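Dextranase (Pseudarthrobacter oxydans, PDB 6NZS) catalyses the endohydrolysis of (1->6)-alpha-D-glucosidic linkages in dextran, acting as a family 49 glycoside hydrolase. Local coordinates at residues 30-35 / 57-62; 85-90 / 359-364. All blocks are in the same frame, centred on the assembly; numbering follows the deposited sequence.

Contact 1 of 2, residues 30-35 / 57-62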
loop_
_atom_site.group_PDB
_atom_site.type_symbol
_atom_site.label_atom_id
_atom_site.label_comp_id
_atom_site.label_asym_id
_atom_site.label_seq_id
_atom_site.Cartn_x
_atom_site.Cartn_y
_atom_site.Cartn_z
ATOM N N GLU A 30 -10.439 15.574 -17.290
ATOM C CA GLU A 30 -9.006 15.551 -17.558
ATOM C C GLU A 30 -8.336 14.441 -16.753
ATOM O O GLU A 30 -8.829 14.026 -15.701
ATOM C CB GLU A 30 -8.367 16.897 -17.189
ATOM C CG GLU A 30 -8.858 18.063 -18.048
ATOM C CD GLU A 30 -8.310 19.400 -17.588
ATOM O OE1 GLU A 30 -7.813 19.479 -16.446
ATOM O OE2 GLU A 30 -8.380 20.374 -18.377
ATOM N N VAL A 31 -7.190 13.974 -17.253
ATOM C CA VAL A 31 -6.348 13.006 -16.552
ATOM C C VAL A 31 -4.957 13.608 -16.410
ATOM O O VAL A 31 -4.374 14.066 -17.397
ATOM C CB VAL A 31 -6.267 11.671 -17.319
ATOM C CG1 VAL A 31 -5.329 10.703 -16.602
ATOM C CG2 VAL A 31 -7.652 11.048 -17.484
ATOM N N ARG A 32 -4.420 13.598 -15.190
ATOM C CA ARG A 32 -3.084 14.151 -14.957
ATOM C C ARG A 32 -2.020 13.225 -15.544
ATOM O O ARG A 32 -1.948 12.046 -15.178
ATOM C CB ARG A 32 -2.838 14.340 -13.461
ATOM C CG ARG A 32 -1.758 15.383 -13.160
ATOM C CD ARG A 32 -1.339 15.387 -11.682
ATOM N NE ARG A 32 -2.449 15.572 -10.746
ATOM C CZ ARG A 32 -2.949 16.752 -10.384
ATOM N NH1 ARG A 32 -2.449 17.880 -10.883
ATOM N NH2 ARG A 32 -3.962 16.801 -9.519
ATOM N N ARG A 33 -1.201 13.762 -16.443
ATOM C CA ARG A 33 -0.091 13.041 -17.045
ATOM C C ARG A 33 1.177 13.369 -16.268
ATOM O O ARG A 33 1.356 14.498 -15.812
ATOM C CB ARG A 33 0.085 13.490 -18.499
ATOM C CG ARG A 33 1.303 12.889 -19.186
ATOM C CD ARG A 33 1.386 13.300 -20.642
ATOM N NE ARG A 33 2.699 12.969 -21.174
ATOM C CZ ARG A 33 3.113 13.292 -22.393
ATOM N NH1 ARG A 33 2.304 13.959 -23.210
ATOM N NH2 ARG A 33 4.338 12.970 -22.778
ATOM N N SER A 34 2.075 12.389 -16.132
ATOM C CA SER A 34 3.351 12.663 -15.470
ATOM C C SER A 34 4.139 13.750 -16.194
ATOM O O SER A 34 4.366 13.674 -17.405
ATOM C CB SER A 34 4.208 11.402 -15.403
ATOM O OG SER A 34 5.477 11.677 -14.808
ATOM N N SER A 35 4.578 14.753 -15.430
ATOM C CA SER A 35 5.466 15.781 -15.955
ATOM C C SER A 35 6.910 15.319 -16.050
ATOM O O SER A 35 7.731 16.015 -16.657
ATOM C CB SER A 35 5.446 16.998 -15.032
ATOM O OG SER A 35 4.140 17.533 -14.954
ATOM N N MET A 57 -0.087 10.468 -12.970
ATOM C CA MET A 57 0.614 11.111 -11.862
ATOM C C MET A 57 -0.369 11.581 -10.793
ATOM O O MET A 57 -1.425 12.146 -11.101
ATOM C CB MET A 57 1.493 12.288 -12.321
ATOM C CG MET A 57 2.393 12.838 -11.214
ATOM S SD MET A 57 3.537 14.112 -11.778
ATOM C CE MET A 57 2.401 15.460 -12.035
ATOM N N SER A 58 -0.006 11.342 -9.536
ATOM C CA SER A 58 -0.745 11.828 -8.379
ATOM C C SER A 58 0.128 12.815 -7.621
ATOM O O SER A 58 1.346 12.637 -7.536
ATOM C CB SER A 58 -1.107 10.649 -7.472
ATOM O OG SER A 58 -1.587 11.089 -6.216
ATOM N N ILE A 59 -0.485 13.880 -7.108
ATOM C CA ILE A 59 0.225 14.864 -6.290
ATOM C C ILE A 59 -0.541 15.054 -4.987
ATOM O O ILE A 59 -1.744 14.753 -4.909
ATOM C CB ILE A 59 0.435 16.205 -7.043
ATOM C CG1 ILE A 59 -0.879 16.979 -7.203
ATOM C CG2 ILE A 59 1.067 15.958 -8.395
ATOM C CD1 ILE A 59 -0.684 18.385 -7.821
ATOM N N PRO A 60 0.136 15.521 -3.934
ATOM C CA PRO A 60 -0.501 15.611 -2.610
ATOM C C PRO A 60 -1.727 16.512 -2.632
ATOM O O PRO A 60 -1.673 17.653 -3.101
ATOM C CB PRO A 60 0.614 16.184 -1.721
ATOM C CG PRO A 60 1.888 15.760 -2.406
ATOM C CD PRO A 60 1.577 15.825 -3.876
ATOM N N ARG A 61 -2.840 15.985 -2.121
ATOM C CA ARG A 61 -4.131 16.674 -2.087
ATOM C C ARG A 61 -4.656 17.002 -3.473
ATOM O O ARG A 61 -5.557 17.834 -3.609
ATOM C CB ARG A 61 -4.104 17.963 -1.245
ATOM C CG ARG A 61 -3.421 17.846 0.086
ATOM C CD ARG A 61 -3.832 19.006 1.005
ATOM N NE ARG A 61 -3.152 18.904 2.287
ATOM C CZ ARG A 61 -1.975 19.456 2.551
ATOM N NH1 ARG A 61 -1.362 20.191 1.630
ATOM N NH2 ARG A 61 -1.420 19.277 3.739
ATOM N N SER A 62 -4.100 16.394 -4.525
ATOM C CA SER A 62 -4.353 16.848 -5.890
ATOM C C SER A 62 -4.025 18.328 -6.078
ATOM O O SER A 62 -4.548 18.959 -6.994
ATOM C CB SER A 62 -5.780 16.543 -6.384
ATOM O OG SER A 62 -5.842 15.315 -7.098
HETATM O O HOH W 1 -3.923 13.725 -9.129
HETATM O O HOH W 2 -3.268 10.521 -13.330
#

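Contact 2 of 2, residues 85-90 / 359-364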
loop_
_atom_site.group_PDB
_atom_site.type_symbol
_atom_site.label_atom_id
_atom_site.label_comp_id
_atom_site.label_asym_id
_atom_site.label_seq_id
_atom_site.Cartn_x
_atom_site.Cartn_y
_atom_site.Cartn_z
ATOM N N MET A 85 3.934 11.144 -7.319
ATOM C CA MET A 85 4.027 9.719 -7.627
ATOM C C MET A 85 3.460 9.482 -9.019
ATOM O O MET A 85 2.256 9.650 -9.236
ATOM C CB MET A 85 3.315 8.861 -6.583
ATOM C CG MET A 85 3.365 7.361 -6.917
ATOM S SD MET A 85 2.828 6.285 -5.566
ATOM C CE MET A 85 4.205 6.471 -4.443
ATOM N N SER A 86 4.320 9.093 -9.950
ATOM C CA SER A 86 3.908 8.735 -11.299
ATOM C C SER A 86 3.872 7.218 -11.419
ATOM O O SER A 86 4.609 6.509 -10.729
ATOM C CB SER A 86 4.880 9.277 -12.352
ATOM O OG SER A 86 4.913 10.698 -12.351
ATOM N N TRP A 87 3.004 6.715 -12.293
ATOM C CA TRP A 87 2.963 5.272 -12.513
ATOM C C TRP A 87 2.419 4.982 -13.899
ATOM O O TRP A 87 1.570 5.714 -14.414
ATOM C CB TRP A 87 2.146 4.526 -11.448
ATOM C CG TRP A 87 0.646 4.625 -11.615
ATOM C CD1 TRP A 87 -0.174 3.714 -12.218
ATOM C CD2 TRP A 87 -0.198 5.700 -11.174
ATOM N NE1 TRP A 87 -1.479 4.154 -12.181
ATOM C CE2 TRP A 87 -1.517 5.372 -11.546
ATOM C CE3 TRP A 87 0.038 6.914 -10.507
ATOM C CZ2 TRP A 87 -2.600 6.207 -11.268
ATOM C CZ3 TRP A 87 -1.039 7.743 -10.242
ATOM C CH2 TRP A 87 -2.338 7.390 -10.625
ATOM N N SER A 88 2.928 3.907 -14.499
ATOM C CA SER A 88 2.490 3.468 -15.813
ATOM C C SER A 88 2.150 1.993 -15.736
ATOM O O SER A 88 2.960 1.196 -15.245
ATOM C CB SER A 88 3.601 3.685 -16.849
ATOM O OG SER A 88 3.178 3.274 -18.138
ATOM N N SER A 89 0.962 1.636 -16.216
ATOM C CA SER A 89 0.535 0.249 -16.344
ATOM C C SER A 89 0.501 -0.165 -17.810
ATOM O O SER A 89 0.207 0.634 -18.704
ATOM C CB SER A 89 -0.871 0.051 -15.767
ATOM O OG SER A 89 -0.835 0.130 -14.350
ATOM N N PHE A 90 0.809 -1.432 -18.045
ATOM C CA PHE A 90 0.573 -2.034 -19.347
ATOM C C PHE A 90 0.359 -3.518 -19.123
ATOM O O PHE A 90 0.692 -4.051 -18.062
ATOM C CB PHE A 90 1.712 -1.754 -20.347
ATOM C CG PHE A 90 3.072 -2.242 -19.896
ATOM C CD1 PHE A 90 3.471 -3.554 -20.135
ATOM C CD2 PHE A 90 3.958 -1.381 -19.265
ATOM C CE1 PHE A 90 4.726 -4.002 -19.729
ATOM C CE2 PHE A 90 5.210 -1.818 -18.864
ATOM C CZ PHE A 90 5.600 -3.126 -19.092
ATOM N N LYS A 359 -3.228 -2.493 -6.772
ATOM C CA LYS A 359 -2.262 -1.463 -6.407
ATOM C C LYS A 359 -2.960 -0.288 -5.738
ATOM O O LYS A 359 -4.089 0.070 -6.087
ATOM C CB LYS A 359 -1.483 -0.919 -7.612
ATOM C CG LYS A 359 -0.842 -1.985 -8.491
ATOM C CD LYS A 359 -1.796 -2.379 -9.640
ATOM C CE LYS A 359 -1.332 -3.601 -10.359
ATOM N NZ LYS A 359 -2.273 -3.850 -11.472
ATOM N N GLN A 360 -2.264 0.320 -4.781
ATOM C CA GLN A 360 -2.698 1.559 -4.148
ATOM C C GLN A 360 -1.579 2.580 -4.299
ATOM O O GLN A 360 -0.436 2.300 -3.933
ATOM C CB GLN A 360 -3.021 1.308 -2.672
ATOM C CG GLN A 360 -3.534 2.514 -1.917
ATOM C CD GLN A 360 -3.856 2.165 -0.470
ATOM O OE1 GLN A 360 -4.220 1.020 -0.141
ATOM N NE2 GLN A 360 -3.704 3.131 0.405
ATOM N N VAL A 361 -1.897 3.744 -4.875
ATOM C CA VAL A 361 -0.914 4.782 -5.178
ATOM C C VAL A 361 -1.427 6.129 -4.686
ATOM O O VAL A 361 -2.631 6.339 -4.526
ATOM C CB VAL A 361 -0.575 4.876 -6.687
ATOM C CG1 VAL A 361 -0.007 3.562 -7.190
ATOM C CG2 VAL A 361 -1.799 5.260 -7.508
ATOM N N GLY A 362 -0.499 7.056 -4.470
ATOM C CA GLY A 362 -0.910 8.407 -4.104
ATOM C C GLY A 362 -1.586 8.524 -2.753
ATOM O O GLY A 362 -2.544 9.296 -2.604
ATOM N N SER A 363 -1.079 7.815 -1.749
ATOM C CA SER A 363 -1.688 7.800 -0.416
ATOM C C SER A 363 -1.053 8.882 0.464
ATOM O O SER A 363 -0.328 8.620 1.427
ATOM C CB SER A 363 -1.560 6.414 0.201
ATOM O OG SER A 363 -2.316 5.465 -0.535
ATOM N N TRP A 364 -1.359 10.137 0.121
ATOM C CA TRP A 364 -0.684 11.266 0.759
ATOM C C TRP A 364 -1.219 11.575 2.153
ATOM O O TRP A 364 -0.440 11.919 3.048
ATOM C CB TRP A 364 -0.802 12.499 -0.134
ATOM C CG TRP A 364 -0.348 12.250 -1.537
ATOM C CD1 TRP A 364 -1.138 12.127 -2.652
ATOM C CD2 TRP A 364 1.004 12.089 -1.984
ATOM N NE1 TRP A 364 -0.359 11.909 -3.762
ATOM C CE2 TRP A 364 0.958 11.881 -3.384
ATOM C CE3 TRP A 364 2.246 12.112 -1.344
ATOM C CZ2 TRP A 364 2.111 11.688 -4.150
ATOM C CZ3 TRP A 364 3.399 11.918 -2.104
ATOM C CH2 TRP A 364 3.320 11.708 -3.492
HETATM O O HOH W 3 -2.379 -2.017 -13.577
#

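Contact 1 of 2, residues 30-35 / 57-62
R32 and M57 bury by far the most surface here, and their side chains pass each other at a slant. R32 leaves its strand with CG anti to the backbone N and beside its own carbonyl carbon (chi1 -157°). Further along the chain, R32 CD comes within 3.3 Å of M57 O. That oxygen also lies at the edge of the guanidinium, near its plane. The chain of M57 is extended until a bend at chi3 (72°) brings the methyl M57 CE to 3.8 Å from R32 CD. Further back, M57 CB rests against the backbone of S34, 3.7 Å from S34 CA, while M57 SD and CE border S35.

I59 supplies the third piece. Its side chain stands at about a right angle to that of R32 and has I59 CD1 over one face of the guanidinium, toward the rim, 3.6 Å from R32 NH1. The polar rim of the same group is served separately. A water takes the N-H of R32 NE at 2.9 Å and donates to S62 OG, which is also bonded to E336. R32 NH1 bonds to the carbonyl oxygens of N21 and G24.

Between R32 and M57 the backbone link is slight. M57 N gives R32 O a weak hydrogen bond with an N-H...O angle of only 133°, and a second water bridges the two atoms, donating to R32 O at 2.7 Å. Within the Ig-like N-terminal region, S34 adds a backbone bond to T55 of strand 51-58.

The chemistry implies a buried arginine whose charge is probably eased by carbonyl oxygens and water around its rim, while apolar groups of I59 and M57 limit how its plane and its methylene chain can move.

Contact 2 of 2, residues 85-90 / 359-364
V361 CG2 sits almost centrally over the six-membered ring of W87, 3.7 Å from its centroid and 6° off the normal, which defines a CH-pi contact on the ring face. The two side chains meet at about a right angle, the valine methyl pointing into the indole. Rings of Y56 and F189 also meet W87. An alanine in place of W87 would probably leave the V361 methyl without its aromatic partner and open a gap beside Y56 and F189.

V361 ends strand 351-361, part of the parallel beta-solenoid, whereas strand 84-92 belongs to the Ig-like N-terminal region; the contact is a seam between the two, in which side chains meet each other and the backbone NH groups of G362 and M85. M85 crosses V361 at a slant, M85 SD lying 3.8 Å from V361 CB. The same sulfur accepts a weak hydrogen bond from G362 N, long at 3.6 Å but fairly straight at 162°. G362 has positive phi (66°), turning the chain off the strand toward W364. That indole presents its edge to M85: W364 CZ2 is 3.7 Å from M85 N, which lies near the ring plane, and W364 NE1 bonds to S58. At the far end, one water joins S89 OG to K359 NZ, whose charge is also paired with E191.

In the fold
Both segments of contact 1 come ahead of those of contact 2 in the chain, and the two centres lie about 10 Å apart. Strands 51-58 and 84-92 are antiparallel neighbours in the Ig-like N-terminal region, as the probable hydrogen bond from S58 N to M85 O (2.8 Å) attests. A separate side-chain link, probably also a hydrogen bond, runs between S34 OG and S86 OG (2.7 Å). Contact 1 stays within that region, whereas contact 2 spans 269 residues to reach the solenoid; the centre of contact 1 lies about 18 Å, and that of contact 2 about 10 Å, from the centre of the chain. Strand 84-92 thus pairs with strand 51-58 of contact 1 and packs on the solenoid at contact 2, while S58 also bonds to W364.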